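Local coordinates for protein enoyl-CoA hydratase, EchA12_1 (Mycobacterium marinum M, PDB 3QRE) that probably hydrates the double bond of enoyl-CoA thioesters in fatty acid metabolism and adopts the crotonase-like fold of the enoyl-CoA hydratase/isomerase family, at residues I144-A149 / F163-A168; R155-G160 / F201-A206; R184-A189 / L209-E214. One frame throughout, in Å; residues are numbered along the deposited sequence.

Contact 1: residues I144-A149 / F163-A168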
loop_
_atom_site.group_PDB
_atom_site.type_symbol
_atom_site.label_atom_id
_atom_site.label_comp_id
_atom_site.label_asym_id
_atom_site.label_seq_id
_atom_site.Cartn_x
_atom_site.Cartn_y
_atom_site.Cartn_z
ATOM N N ILE A 144 -2.102 -22.135 3.730
ATOM C CA ILE A 144 -0.682 -22.111 3.989
ATOM C C ILE A 144 0.140 -21.895 2.697
ATOM O O ILE A 144 1.202 -21.255 2.736
ATOM C CB ILE A 144 -0.249 -23.373 4.765
ATOM C CG1 ILE A 144 1.280 -23.537 4.779
ATOM C CG2 ILE A 144 -0.920 -24.585 4.160
ATOM C CD1 ILE A 144 1.872 -23.867 6.171
ATOM N N GLY A 145 -0.368 -22.389 1.569
ATOM C CA GLY A 145 0.237 -22.116 0.277
ATOM C C GLY A 145 0.281 -20.635 -0.107
ATOM O O GLY A 145 1.252 -20.179 -0.734
ATOM N N LEU A 146 -0.759 -19.883 0.252
ATOM C CA LEU A 146 -0.745 -18.433 0.062
ATOM C C LEU A 146 0.268 -17.780 1.027
ATOM O O LEU A 146 1.060 -16.926 0.638
ATOM C CB LEU A 146 -2.150 -17.850 0.262
ATOM C CG LEU A 146 -2.224 -16.327 0.152
ATOM C CD1 LEU A 146 -1.874 -15.849 -1.270
ATOM C CD2 LEU A 146 -3.622 -15.831 0.570
ATOM N N THR A 147 0.248 -18.201 2.285
ATOM C CA THR A 147 1.228 -17.695 3.240
ATOM C C THR A 147 2.668 -17.898 2.756
ATOM O O THR A 147 3.447 -16.933 2.731
ATOM C CB THR A 147 0.997 -18.269 4.638
ATOM O OG1 THR A 147 -0.356 -18.008 4.997
ATOM C CG2 THR A 147 1.909 -17.601 5.663
ATOM N N GLN A 148 3.014 -19.119 2.341
ATOM C CA GLN A 148 4.361 -19.373 1.843
ATOM C C GLN A 148 4.740 -18.542 0.607
ATOM O O GLN A 148 5.878 -18.082 0.522
ATOM C CB GLN A 148 4.604 -20.854 1.537
ATOM C CG GLN A 148 5.324 -21.603 2.663
ATOM C CD GLN A 148 6.735 -21.071 3.030
ATOM O OE1 GLN A 148 7.308 -20.135 2.425
ATOM N NE2 GLN A 148 7.286 -21.680 4.055
ATOM N N ALA A 149 3.804 -18.392 -0.338
ATOM C CA ALA A 149 4.023 -17.583 -1.542
ATOM C C ALA A 149 4.327 -16.162 -1.144
ATOM O O ALA A 149 5.292 -15.588 -1.631
ATOM C CB ALA A 149 2.806 -17.631 -2.490
ATOM N N PHE A 163 -6.416 -18.133 -6.091
ATOM C CA PHE A 163 -5.918 -17.827 -4.756
ATOM C C PHE A 163 -7.082 -17.761 -3.804
ATOM O O PHE A 163 -8.171 -17.326 -4.185
ATOM C CB PHE A 163 -5.222 -16.460 -4.736
ATOM C CG PHE A 163 -4.067 -16.341 -5.681
ATOM C CD1 PHE A 163 -2.774 -16.286 -5.197
ATOM C CD2 PHE A 163 -4.271 -16.272 -7.061
ATOM C CE1 PHE A 163 -1.682 -16.174 -6.071
ATOM C CE2 PHE A 163 -3.195 -16.161 -7.926
ATOM C CZ PHE A 163 -1.895 -16.106 -7.429
ATOM N N ALA A 164 -6.858 -18.182 -2.566
ATOM C CA ALA A 164 -7.856 -17.993 -1.515
ATOM C C ALA A 164 -7.177 -17.960 -0.167
ATOM O O ALA A 164 -6.373 -18.845 0.155
ATOM C CB ALA A 164 -8.920 -19.078 -1.544
ATOM N N ALA A 165 -7.497 -16.930 0.605
ATOM C CA ALA A 165 -7.025 -16.804 1.979
ATOM C C ALA A 165 -7.983 -17.560 2.938
ATOM O O ALA A 165 -8.654 -16.953 3.775
ATOM C CB ALA A 165 -6.887 -15.313 2.362
ATOM N N VAL A 166 -8.047 -18.884 2.776
ATOM C CA VAL A 166 -8.907 -19.775 3.579
ATOM C C VAL A 166 -8.053 -20.480 4.622
ATOM O O VAL A 166 -7.056 -21.117 4.287
ATOM C CB VAL A 166 -9.621 -20.843 2.709
ATOM C CG1 VAL A 166 -10.315 -21.880 3.572
ATOM C CG2 VAL A 166 -10.648 -20.185 1.800
ATOM N N PHE A 167 -8.459 -20.345 5.886
ATOM C CA PHE A 167 -7.655 -20.740 7.038
ATOM C C PHE A 167 -8.516 -21.249 8.167
ATOM O O PHE A 167 -9.654 -20.814 8.342
ATOM C CB PHE A 167 -6.835 -19.553 7.579
ATOM C CG PHE A 167 -5.767 -19.089 6.647
ATOM C CD1 PHE A 167 -4.514 -19.710 6.640
ATOM C CD2 PHE A 167 -6.018 -18.064 5.738
ATOM C CE1 PHE A 167 -3.517 -19.287 5.758
ATOM C CE2 PHE A 167 -5.026 -17.642 4.849
ATOM C CZ PHE A 167 -3.787 -18.256 4.846
ATOM N N ALA A 168 -7.949 -22.184 8.924
ATOM C CA ALA A 168 -8.478 -22.567 10.219
ATOM C C ALA A 168 -8.000 -21.526 11.248
ATOM O O ALA A 168 -7.151 -20.667 10.928
ATOM C CB ALA A 168 -7.971 -23.973 10.588
#
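In the crotonase-like core of this chain, helix 144-151 packs against strand 162-164 and the turn that follows it, and L146 carries most of the contact. L146 points from the helix toward the strand, its CG anti to the backbone N (chi1 177°), and its two methyls part to reach different partners. CD1 goes to the F163 ring, arriving at the edge near the ring plane, 4.1 Å from F163 CD1; the two side chains cross at about a right angle. CD2 settles on A165, 3.8 Å from A165 CB and equally close to A165 CA. A165 is the centre of an inverse gamma turn, closed by a weak bond of 3.1 Å from V166 N to A164 O, and here the chain leaves the strand.

Beyond the turn, the F167 side chain reaches back to the first turn of the helix. The hydroxyl of T147 meets the ring at its edge, near the plane, with OG1 3.4 Å from F167 CZ. T147 holds OG1 beside its own backbone N (chi1 -54°), on the side where the ring lies. I144 N is 3.8 Å from F167 CE1 and approaches the ring obliquely.

I178 of helix 178-185 touches L146, T147 and F167, while L194 and L195 of helix 188-197 cover A165. On the strand side, A164 shares backbone hydrogen bonds with C141 and G143. The helix thus lies beside the small sheet of strands 88-89, 141-142, 162-164 and 200-202, apolar helix-on-sheet packing that belongs to the crotonase fold.

Contact 2: residues R155-G160 / F201-A206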
loop_
_atom_site.group_PDB
_atom_site.type_symbol
_atom_site.label_atom_id
_atom_site.label_comp_id
_atom_site.label_asym_id
_atom_site.label_seq_id
_atom_site.Cartn_x
_atom_site.Cartn_y
_atom_site.Cartn_z
ATOM N N ARG A 155 6.844 -12.686 -6.627
ATOM C CA ARG A 155 5.883 -13.663 -7.135
ATOM C C ARG A 155 5.483 -13.433 -8.608
ATOM O O ARG A 155 5.071 -12.329 -9.001
ATOM C CB ARG A 155 4.626 -13.660 -6.264
ATOM C CG ARG A 155 4.788 -14.303 -4.867
ATOM C CD ARG A 155 3.736 -13.758 -3.871
ATOM N NE ARG A 155 3.948 -12.329 -3.581
ATOM C CZ ARG A 155 4.952 -11.856 -2.848
ATOM N NH1 ARG A 155 5.830 -12.679 -2.277
ATOM N NH2 ARG A 155 5.078 -10.563 -2.670
ATOM N N PHE A 156 5.590 -14.496 -9.409
ATOM C CA PHE A 156 4.986 -14.555 -10.730
ATOM C C PHE A 156 3.844 -15.544 -10.661
ATOM O O PHE A 156 3.914 -16.528 -9.914
ATOM C CB PHE A 156 5.996 -14.995 -11.781
ATOM C CG PHE A 156 7.039 -13.964 -12.067
ATOM C CD1 PHE A 156 6.814 -12.988 -13.019
ATOM C CD2 PHE A 156 8.232 -13.951 -11.353
ATOM C CE1 PHE A 156 7.765 -12.016 -13.285
ATOM C CE2 PHE A 156 9.216 -12.968 -11.601
ATOM C CZ PHE A 156 8.978 -11.994 -12.572
ATOM N N ALA A 157 2.783 -15.281 -11.414
ATOM C CA ALA A 157 1.650 -16.177 -11.410
ATOM C C ALA A 157 1.208 -16.491 -12.829
ATOM O O ALA A 157 1.248 -15.619 -13.712
ATOM C CB ALA A 157 0.519 -15.575 -10.630
ATOM N N ALA A 158 0.784 -17.737 -13.031
ATOM C CA ALA A 158 0.161 -18.143 -14.276
ATOM C C ALA A 158 -1.228 -17.536 -14.362
ATOM O O ALA A 158 -1.951 -17.498 -13.358
ATOM C CB ALA A 158 0.088 -19.669 -14.358
ATOM N N ALA A 159 -1.593 -17.073 -15.561
ATOM C CA ALA A 159 -2.945 -16.635 -15.883
ATOM C C ALA A 159 -3.994 -17.671 -15.470
ATOM O O ALA A 159 -3.816 -18.860 -15.697
ATOM C CB ALA A 159 -3.061 -16.300 -17.409
ATOM N N GLY A 160 -5.072 -17.216 -14.841
ATOM C CA GLY A 160 -6.102 -18.113 -14.312
ATOM C C GLY A 160 -5.853 -18.780 -12.949
ATOM O O GLY A 160 -6.760 -19.431 -12.408
ATOM N N PHE A 201 -9.896 -15.488 -5.580
ATOM C CA PHE A 201 -9.509 -14.479 -6.577
ATOM C C PHE A 201 -8.437 -15.057 -7.480
ATOM O O PHE A 201 -7.655 -15.936 -7.073
ATOM C CB PHE A 201 -9.053 -13.156 -5.937
ATOM C CG PHE A 201 -7.964 -13.316 -4.922
ATOM C CD1 PHE A 201 -6.653 -12.953 -5.229
ATOM C CD2 PHE A 201 -8.244 -13.838 -3.655
ATOM C CE1 PHE A 201 -5.639 -13.087 -4.272
ATOM C CE2 PHE A 201 -7.252 -13.989 -2.711
ATOM C CZ PHE A 201 -5.940 -13.614 -3.011
ATOM N N LEU A 202 -8.433 -14.578 -8.714
ATOM C CA LEU A 202 -7.531 -15.110 -9.721
ATOM C C LEU A 202 -6.238 -14.273 -9.775
ATOM O O LEU A 202 -6.170 -13.164 -9.194
ATOM C CB LEU A 202 -8.237 -15.107 -11.075
ATOM C CG LEU A 202 -9.184 -16.250 -11.492
ATOM C CD1 LEU A 202 -9.684 -17.110 -10.335
ATOM C CD2 LEU A 202 -10.375 -15.669 -12.273
ATOM N N ALA A 203 -5.233 -14.817 -10.466
ATOM C CA ALA A 203 -3.939 -14.148 -10.687
ATOM C C ALA A 203 -4.065 -12.666 -11.047
ATOM O O ALA A 203 -3.282 -11.839 -10.570
ATOM C CB ALA A 203 -3.123 -14.883 -11.776
ATOM N N GLU A 204 -5.046 -12.332 -11.878
ATOM C CA GLU A 204 -5.170 -10.972 -12.383
ATOM C C GLU A 204 -5.604 -9.979 -11.274
ATOM O O GLU A 204 -5.052 -8.873 -11.172
ATOM C CB GLU A 204 -6.090 -10.932 -13.633
ATOM C CG GLU A 204 -5.460 -11.620 -14.922
ATOM C CD GLU A 204 -5.566 -13.218 -15.045
ATOM O OE1 GLU A 204 -6.213 -13.946 -14.222
ATOM O OE2 GLU A 204 -4.963 -13.737 -16.028
ATOM N N GLU A 205 -6.576 -10.381 -10.453
ATOM C CA GLU A 205 -6.973 -9.601 -9.293
ATOM C C GLU A 205 -5.805 -9.533 -8.303
ATOM O O GLU A 205 -5.478 -8.463 -7.786
ATOM C CB GLU A 205 -8.252 -10.141 -8.637
ATOM C CG GLU A 205 -8.830 -9.166 -7.631
ATOM C CD GLU A 205 -10.094 -9.630 -6.915
ATOM O OE1 GLU A 205 -10.483 -8.943 -5.950
ATOM O OE2 GLU A 205 -10.716 -10.642 -7.313
ATOM N N ALA A 206 -5.134 -10.658 -8.089
ATOM C CA ALA A 206 -3.968 -10.671 -7.208
ATOM C C ALA A 206 -2.927 -9.637 -7.589
ATOM O O ALA A 206 -2.365 -9.010 -6.696
ATOM C CB ALA A 206 -3.334 -12.098 -7.084
#
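A203 and A157 face each other methyl to methyl, CB to CB at 3.9 Å, where the first turn of helix 203-208 meets the end of strand 154-158 in the crotonase fold. Both CB atoms point toward the other segment, and with no longer branch on either residue the helix comes in close to the strand. The A203 methyl also sits 3.3 Å from A158 O, so one small side chain covers both the A157 methyl and the next carbonyl along the strand.

Around this apolar centre the partners become more polar and more exposed. E204 leaves the helix with CG beside its backbone N and then bends at chi2 (82°), which carries the carboxylate over to the turn after the strand. Its two oxygens divide there: OE2 is 3.5 Å from A159 CB, and OE1 lies 3.5 Å from G160 N. G160 has a positive phi (81°), a conformation that would jam a side chain against the preceding carbonyl O.

V215 of strand 214-216, the neighbour of strand 154-158 in the large sheet, touches A159, A203 and E204 and closes the contact from that side. L202 holds the N-cap position, and its O accepts the bond from A206 N that starts the helix. At the outer margin the L202 side chain brushes the turn, with CG 4.1 Å from G160 O.

Contact 3: residues R184-A189 / L209-E214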
loop_
_atom_site.group_PDB
_atom_site.type_symbol
_atom_site.label_atom_id
_atom_site.label_comp_id
_atom_site.label_asym_id
_atom_site.label_seq_id
_atom_site.Cartn_x
_atom_site.Cartn_y
_atom_site.Cartn_z
ATOM N N ARG A 184 0.552 -6.267 5.463
ATOM C CA ARG A 184 1.824 -5.576 5.158
ATOM C C ARG A 184 2.100 -5.437 3.676
ATOM O O ARG A 184 2.617 -4.395 3.241
ATOM C CB ARG A 184 3.011 -6.221 5.894
ATOM C CG ARG A 184 3.166 -5.606 7.301
ATOM C CD ARG A 184 3.964 -6.494 8.221
ATOM N NE ARG A 184 3.985 -5.974 9.592
ATOM C CZ ARG A 184 2.963 -6.056 10.447
ATOM N NH1 ARG A 184 3.093 -5.536 11.652
ATOM N NH2 ARG A 184 1.806 -6.654 10.099
ATOM N N LEU A 185 1.734 -6.464 2.905
ATOM C CA LEU A 185 1.883 -6.439 1.441
ATOM C C LEU A 185 0.784 -5.672 0.731
ATOM O O LEU A 185 0.993 -5.202 -0.409
ATOM C CB LEU A 185 1.974 -7.857 0.840
ATOM C CG LEU A 185 3.241 -8.671 1.143
ATOM C CD1 LEU A 185 3.299 -9.966 0.312
ATOM C CD2 LEU A 185 4.487 -7.815 0.893
ATOM N N THR A 186 -0.392 -5.580 1.366
ATOM C CA THR A 186 -1.556 -4.888 0.778
ATOM C C THR A 186 -2.060 -3.795 1.732
ATOM O O THR A 186 -1.563 -2.675 1.675
ATOM C CB THR A 186 -2.689 -5.873 0.403
ATOM O OG1 THR A 186 -3.123 -6.587 1.566
ATOM C CG2 THR A 186 -2.229 -6.865 -0.685
ATOM N N SER A 187 -3.023 -4.113 2.611
ATOM C CA SER A 187 -3.507 -3.168 3.632
ATOM C C SER A 187 -4.439 -3.900 4.593
ATOM O O SER A 187 -4.827 -5.042 4.331
ATOM C CB SER A 187 -4.276 -2.005 2.974
ATOM O OG SER A 187 -5.550 -2.417 2.460
ATOM N N TRP A 188 -4.824 -3.252 5.691
ATOM C CA TRP A 188 -5.876 -3.790 6.531
ATOM C C TRP A 188 -7.154 -4.112 5.720
ATOM O O TRP A 188 -7.786 -5.153 5.929
ATOM C CB TRP A 188 -6.200 -2.822 7.664
ATOM C CG TRP A 188 -5.102 -2.661 8.707
ATOM C CD1 TRP A 188 -4.119 -3.576 9.034
ATOM C CD2 TRP A 188 -4.903 -1.541 9.586
ATOM N NE1 TRP A 188 -3.329 -3.090 10.043
ATOM C CE2 TRP A 188 -3.771 -1.840 10.394
ATOM C CE3 TRP A 188 -5.556 -0.308 9.758
ATOM C CZ2 TRP A 188 -3.270 -0.937 11.354
ATOM C CZ3 TRP A 188 -5.073 0.582 10.723
ATOM C CH2 TRP A 188 -3.944 0.264 11.510
ATOM N N ALA A 189 -7.524 -3.232 4.791
ATOM C CA ALA A 189 -8.778 -3.381 4.057
ATOM C C ALA A 189 -8.787 -4.634 3.192
ATOM O O ALA A 189 -9.729 -5.421 3.231
ATOM C CB ALA A 189 -9.091 -2.118 3.223
ATOM N N LEU A 209 -4.137 -6.055 -6.763
ATOM C CA LEU A 209 -4.038 -5.889 -5.311
ATOM C C LEU A 209 -2.587 -5.812 -4.812
ATOM O O LEU A 209 -2.337 -5.465 -3.648
ATOM C CB LEU A 209 -4.754 -7.043 -4.605
ATOM C CG LEU A 209 -6.264 -7.212 -4.823
ATOM C CD1 LEU A 209 -6.745 -8.433 -4.034
ATOM C CD2 LEU A 209 -7.031 -5.941 -4.384
ATOM N N GLY A 210 -1.646 -6.130 -5.692
ATOM C CA GLY A 210 -0.233 -6.029 -5.372
ATOM C C GLY A 210 0.282 -7.289 -4.694
ATOM O O GLY A 210 1.328 -7.275 -4.046
ATOM N N LEU A 211 -0.451 -8.383 -4.844
ATOM C CA LEU A 211 -0.016 -9.657 -4.270
ATOM C C LEU A 211 0.933 -10.392 -5.220
ATOM O O LEU A 211 1.607 -11.324 -4.830
ATOM C CB LEU A 211 -1.226 -10.517 -3.925
ATOM C CG LEU A 211 -1.972 -9.999 -2.696
ATOM C CD1 LEU A 211 -3.286 -10.738 -2.482
ATOM C CD2 LEU A 211 -1.063 -10.054 -1.420
ATOM N N VAL A 212 0.986 -9.945 -6.465
ATOM C CA VAL A 212 1.746 -10.626 -7.498
ATOM C C VAL A 212 2.406 -9.568 -8.373
ATOM O O VAL A 212 1.802 -8.540 -8.647
ATOM C CB VAL A 212 0.782 -11.557 -8.317
ATOM C CG1 VAL A 212 1.112 -11.587 -9.778
ATOM C CG2 VAL A 212 0.768 -12.960 -7.729
ATOM N N LYS A 213 3.642 -9.803 -8.801
ATOM C CA LYS A 213 4.368 -8.798 -9.590
ATOM C C LYS A 213 3.858 -8.771 -11.037
ATOM O O LYS A 213 3.776 -7.693 -11.663
ATOM C CB LYS A 213 5.878 -9.059 -9.558
ATOM C CG LYS A 213 6.661 -8.553 -10.782
ATOM C CD LYS A 213 8.156 -8.904 -10.695
ATOM C CE LYS A 213 8.949 -8.470 -11.950
ATOM N NZ LYS A 213 8.850 -7.001 -12.193
ATOM N N GLU A 214 3.506 -9.946 -11.560
ATOM C CA GLU A 214 3.226 -10.066 -12.979
ATOM C C GLU A 214 2.535 -11.387 -13.274
ATOM O O GLU A 214 2.925 -12.447 -12.729
ATOM C CB GLU A 214 4.546 -9.967 -13.737
ATOM C CG GLU A 214 4.475 -9.839 -15.237
ATOM C CD GLU A 214 5.867 -9.758 -15.858
ATOM O OE1 GLU A 214 6.647 -8.843 -15.486
ATOM O OE2 GLU A 214 6.183 -10.612 -16.717
HETATM O O HOH W 1 2.628 -5.308 -2.690
#
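Two chain bends meet here, the break after L185 that ends helix 178-185 and the exit from helix 203-208 at G210, with T186 CA and G210 CA 6.4 Å apart. G210 closes its helix as a Schellman motif, with positive phi (86°) and two bonds back into the last turn.

Between the bends, T186 meets the other segment with its methyl. CG2 lies 3.3 Å from L209 O and 3.5 Å from L211 CD2, so it spans the last carbonyl before G210 and the leucine just after. With OG1 between its backbone N and carbonyl carbon (chi1 59°), T186 turns CG2 across the contact, while the hydroxyl is hydrogen-bonded to L182 O in its own helix. L211 answers with the CD2 branch, its side chain slanting past the threonine; the same methyl is 4.4 Å from L185 CB. L150 of helix 144-151 touches L185 and L211, and W188 of the third subunit packs on L185.

A water joins the two backbones: it donates to L185 O at 2.8 Å and to G210 O at 2.7 Å.

Contact 1 is the buried one; contacts 2 and 3 are partly buried, with exposed residues at the margin of contact 2. Contact 1 is largely apolar, contact 2 adds a carboxylate at its rim, and contact 3 has a water between carbonyls. Contacts 1 and 2 share the small sheet, where F163 N bonds to F201 O across strands 162-164 and 200-202. Contacts 2 and 3 take the start and the exit of helix 203-208, joined by a probable hydrogen bond from L211 N to A206 O. R155 connects all three: NH1 bonds to A149 O, NE to L211 O, and NH2 packs on L185 CD1. Subunit neighbours reach each contact.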